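Side-chain contact in trehalose-6-phosphate phosphatase (Neosartorya fumigata, PDB 5DXL), which belongs to the trehalose-phosphatase family of the HAD clan, pairing a Rossmann-like core built on a mainly parallel sheet with a smaller cap domain: residues K52-D57 with M268-S273. Numbering follows the deposited sequence.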
ATOM      1  N   LYS A  52      15.124  -8.763  -7.042  1.00 11.10           N
ATOM      2  CA  LYS A  52      15.187 -10.063  -7.699  1.00 11.29           C
ATOM      3  C   LYS A  52      15.821 -11.099  -6.774  1.00 13.44           C
ATOM      4  O   LYS A  52      15.324 -12.227  -6.638  1.00 12.55           O
ATOM      5  CB  LYS A  52      15.955  -9.957  -9.010  1.00 13.85           C
ATOM      6  CG  LYS A  52      16.090 -11.285  -9.718  1.00 16.26           C
ATOM      7  CD  LYS A  52      16.844 -11.123 -11.025  1.00 23.09           C
ATOM      8  CE  LYS A  52      16.984 -12.468 -11.733  1.00 27.63           C
ATOM      9  NZ  LYS A  52      17.683 -12.317 -13.040  1.00 34.87           N
ATOM     10  N   THR A  53      16.907 -10.706  -6.111  1.00 12.08           N
ATOM     11  CA  THR A  53      17.607 -11.609  -5.210  1.00 12.91           C
ATOM     12  C   THR A  53      16.739 -11.962  -4.000  1.00 12.21           C
ATOM     13  O   THR A  53      16.676 -13.122  -3.594  1.00 12.78           O
ATOM     14  CB  THR A  53      18.947 -10.996  -4.769  1.00 14.98           C
ATOM     15  OG1 THR A  53      19.791 -10.865  -5.925  1.00 16.16           O
ATOM     16  CG2 THR A  53      19.641 -11.862  -3.717  1.00 12.91           C
ATOM     17  N   LEU A  54      16.040 -10.976  -3.445  1.00 10.52           N
ATOM     18  CA  LEU A  54      15.174 -11.248  -2.302  1.00  8.96           C
ATOM     19  C   LEU A  54      14.054 -12.227  -2.676  1.00  9.27           C
ATOM     20  O   LEU A  54      13.759 -13.164  -1.931  1.00 11.01           O
ATOM     21  CB  LEU A  54      14.585  -9.932  -1.757  1.00  8.98           C
ATOM     22  CG  LEU A  54      13.771 -10.089  -0.468  1.00  9.56           C
ATOM     23  CD1 LEU A  54      14.708 -10.340   0.708  1.00 11.13           C
ATOM     24  CD2 LEU A  54      12.913  -8.844  -0.198  1.00  9.57           C
ATOM     25  N   ALA A  55      13.455 -12.015  -3.842  1.00 10.92           N
ATOM     26  CA  ALA A  55      12.295 -12.797  -4.256  1.00  8.76           C
ATOM     27  C   ALA A  55      12.683 -14.184  -4.759  1.00 10.09           C
ATOM     28  O   ALA A  55      11.841 -15.062  -4.850  1.00 11.11           O
ATOM     29  CB  ALA A  55      11.512 -12.052  -5.336  1.00 10.48           C
ATOM     30  N   ALA A  56      13.957 -14.366  -5.067  1.00 10.71           N
ATOM     31  CA  ALA A  56      14.417 -15.655  -5.595  1.00 12.32           C
ATOM     32  C   ALA A  56      14.311 -16.758  -4.544  1.00 12.75           C
ATOM     33  O   ALA A  56      14.090 -17.932  -4.874  1.00 13.10           O
ATOM     34  CB  ALA A  56      15.843 -15.535  -6.084  1.00 14.81           C
ATOM     35  N   ASP A  57      14.475 -16.380  -3.283  1.00 10.90           N
ATOM     36  CA  ASP A  57      14.380 -17.308  -2.155  1.00 11.06           C
ATOM     37  C   ASP A  57      12.917 -17.645  -1.893  1.00 14.37           C
ATOM     38  O   ASP A  57      12.118 -16.774  -1.549  1.00 12.39           O
ATOM     39  CB  ASP A  57      15.035 -16.678  -0.919  1.00 14.02           C
ATOM     40  CG  ASP A  57      15.110 -17.613   0.281  1.00 14.97           C
ATOM     41  OD1 ASP A  57      14.295 -18.547   0.421  1.00 14.85           O
ATOM     42  OD2 ASP A  57      16.007 -17.368   1.119  1.00 22.73           O
HETATM   43  N   MSE A 268      21.525  -6.462   3.122  1.00 13.23           N
HETATM   44  CA  MSE A 268      22.045  -7.185   4.281  1.00 15.16           C
HETATM   45  C   MSE A 268      21.335  -8.526   4.416  1.00 16.49           C
HETATM   46  O   MSE A 268      21.979  -9.551   4.655  1.00 14.38           O
HETATM   47  CB  MSE A 268      21.880  -6.372   5.573  1.00 14.72           C
HETATM   48  CG  MSE A 268      22.159  -7.190   6.863  1.00 13.32           C
HETATM   49 SE   MSE A 268      21.698  -6.112   8.417  1.00 29.49          SE
HETATM   50  CE  MSE A 268      19.754  -6.297   8.203  1.00 16.74           C
ATOM     51  N   LEU A 269      20.010  -8.532   4.256  1.00 10.53           N
ATOM     52  CA  LEU A 269      19.274  -9.788   4.362  1.00 11.85           C
ATOM     53  C   LEU A 269      19.683 -10.744   3.241  1.00 14.04           C
ATOM     54  O   LEU A 269      19.901 -11.946   3.477  1.00 14.56           O
ATOM     55  CB  LEU A 269      17.760  -9.544   4.326  1.00 10.98           C
ATOM     56  CG  LEU A 269      17.206  -8.687   5.464  1.00 11.99           C
ATOM     57  CD1 LEU A 269      15.699  -8.556   5.285  1.00 11.49           C
ATOM     58  CD2 LEU A 269      17.534  -9.286   6.832  1.00 13.42           C
ATOM     59  N   ASN A 270      19.816 -10.210   2.030  1.00 11.64           N
ATOM     60  CA  ASN A 270      20.236 -11.012   0.880  1.00 11.74           C
ATOM     61  C   ASN A 270      21.604 -11.636   1.089  1.00 15.57           C
ATOM     62  O   ASN A 270      21.843 -12.767   0.664  1.00 16.84           O
ATOM     63  CB  ASN A 270      20.275 -10.170  -0.395  1.00 12.53           C
ATOM     64  CG  ASN A 270      18.886  -9.840  -0.939  1.00 13.25           C
ATOM     65  OD1 ASN A 270      17.907 -10.505  -0.625  1.00 12.57           O
ATOM     66  ND2 ASN A 270      18.815  -8.816  -1.783  1.00 11.36           N
ATOM     67  N   ASN A 271      22.502 -10.900   1.733  1.00 14.41           N
ATOM     68  CA  ASN A 271      23.873 -11.374   1.920  1.00 14.58           C
ATOM     69  C   ASN A 271      23.999 -12.465   2.968  1.00 18.50           C
ATOM     70  O   ASN A 271      25.099 -12.989   3.188  1.00 19.10           O
ATOM     71  CB  ASN A 271      24.783 -10.203   2.278  1.00 15.69           C
ATOM     72  CG  ASN A 271      25.007  -9.271   1.108  1.00 21.69           C
ATOM     73  OD1 ASN A 271      24.821  -9.657  -0.047  1.00 25.19           O
ATOM     74  ND2 ASN A 271      25.409  -8.035   1.398  1.00 26.89           N
ATOM     75  N   SER A 272      22.887 -12.812   3.612  1.00 16.58           N
ATOM     76  CA  SER A 272      22.882 -13.923   4.555  1.00 20.45           C
ATOM     77  C   SER A 272      22.539 -15.232   3.845  1.00 18.84           C
ATOM     78  O   SER A 272      22.401 -16.275   4.492  1.00 20.31           O
ATOM     79  CB  SER A 272      21.897 -13.672   5.702  1.00 18.46           C
ATOM     80  OG  SER A 272      20.556 -13.792   5.265  1.00 18.36           O
ATOM     81  N   SER A 273      22.406 -15.178   2.521  1.00 17.21           N
ATOM     82  CA  SER A 273      22.181 -16.385   1.733  1.00 18.33           C
ATOM     83  C   SER A 273      23.371 -17.316   1.877  1.00 22.47           C
ATOM     84  O   SER A 273      24.486 -16.869   2.145  1.00 21.12           O
ATOM     85  CB  SER A 273      21.962 -16.057   0.253  1.00 21.28           C
ATOM     86  OG  SER A 273      23.197 -15.735  -0.376  1.00 24.61           O
TER
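The side-chain amide of Asn270 lies against Thr53 and Leu54, a worked example of how one polar residue at a helix end can bridge two helices packed beside the same strand. The packing part is small. Thr53 presents its methyl rather than its hydroxyl: CG2, anti to the backbone N (chi1 -64° for OG1), comes within 3.5 Å of Asn270 CG, while Thr53 OG1 turns back to the carbonyl of Arg49. Leu54 meets the other end of the amide, its chain running nearly at right angles to that of Asn270. Asn270 OD1 sits 3.3 Å from Leu54 CA and 3.5 Å from Leu54 CD1, so the oxygen rests over backbone and side-chain carbons alike.

The polar part depends on helix 45-56 just ahead of Lys52. Asn270 ND2 is hydrogen-bonded to the carbonyl oxygen of Thr50, which fixes the rotation of the amide and directs OD1 toward Leu54. Although Leu54 N is 3.4 Å from Asn270 OD1, the angle is too poor for a hydrogen bond.

Beyond Asn270 the chain leaves helix 259-270 through a type I turn to Ser273, whose hydroxyl N-caps helix 274-280. Ser272 OG donates to Leu269 O at 2.7 Å in the carbonyl plane, and the same oxygen also accepts from Ser272 N. On the side facing the sheet, Leu54 and Leu269 both touch Phe23 of the central strand 21-25.

Van der Waals contact with Thr53 and Leu54 thus lies beside the bond from Asn270 ND2 to Thr50 O: the hydrogen bond joining the two helices of the HAD core runs from a side chain to a backbone carbonyl, while the side chains meet by packing.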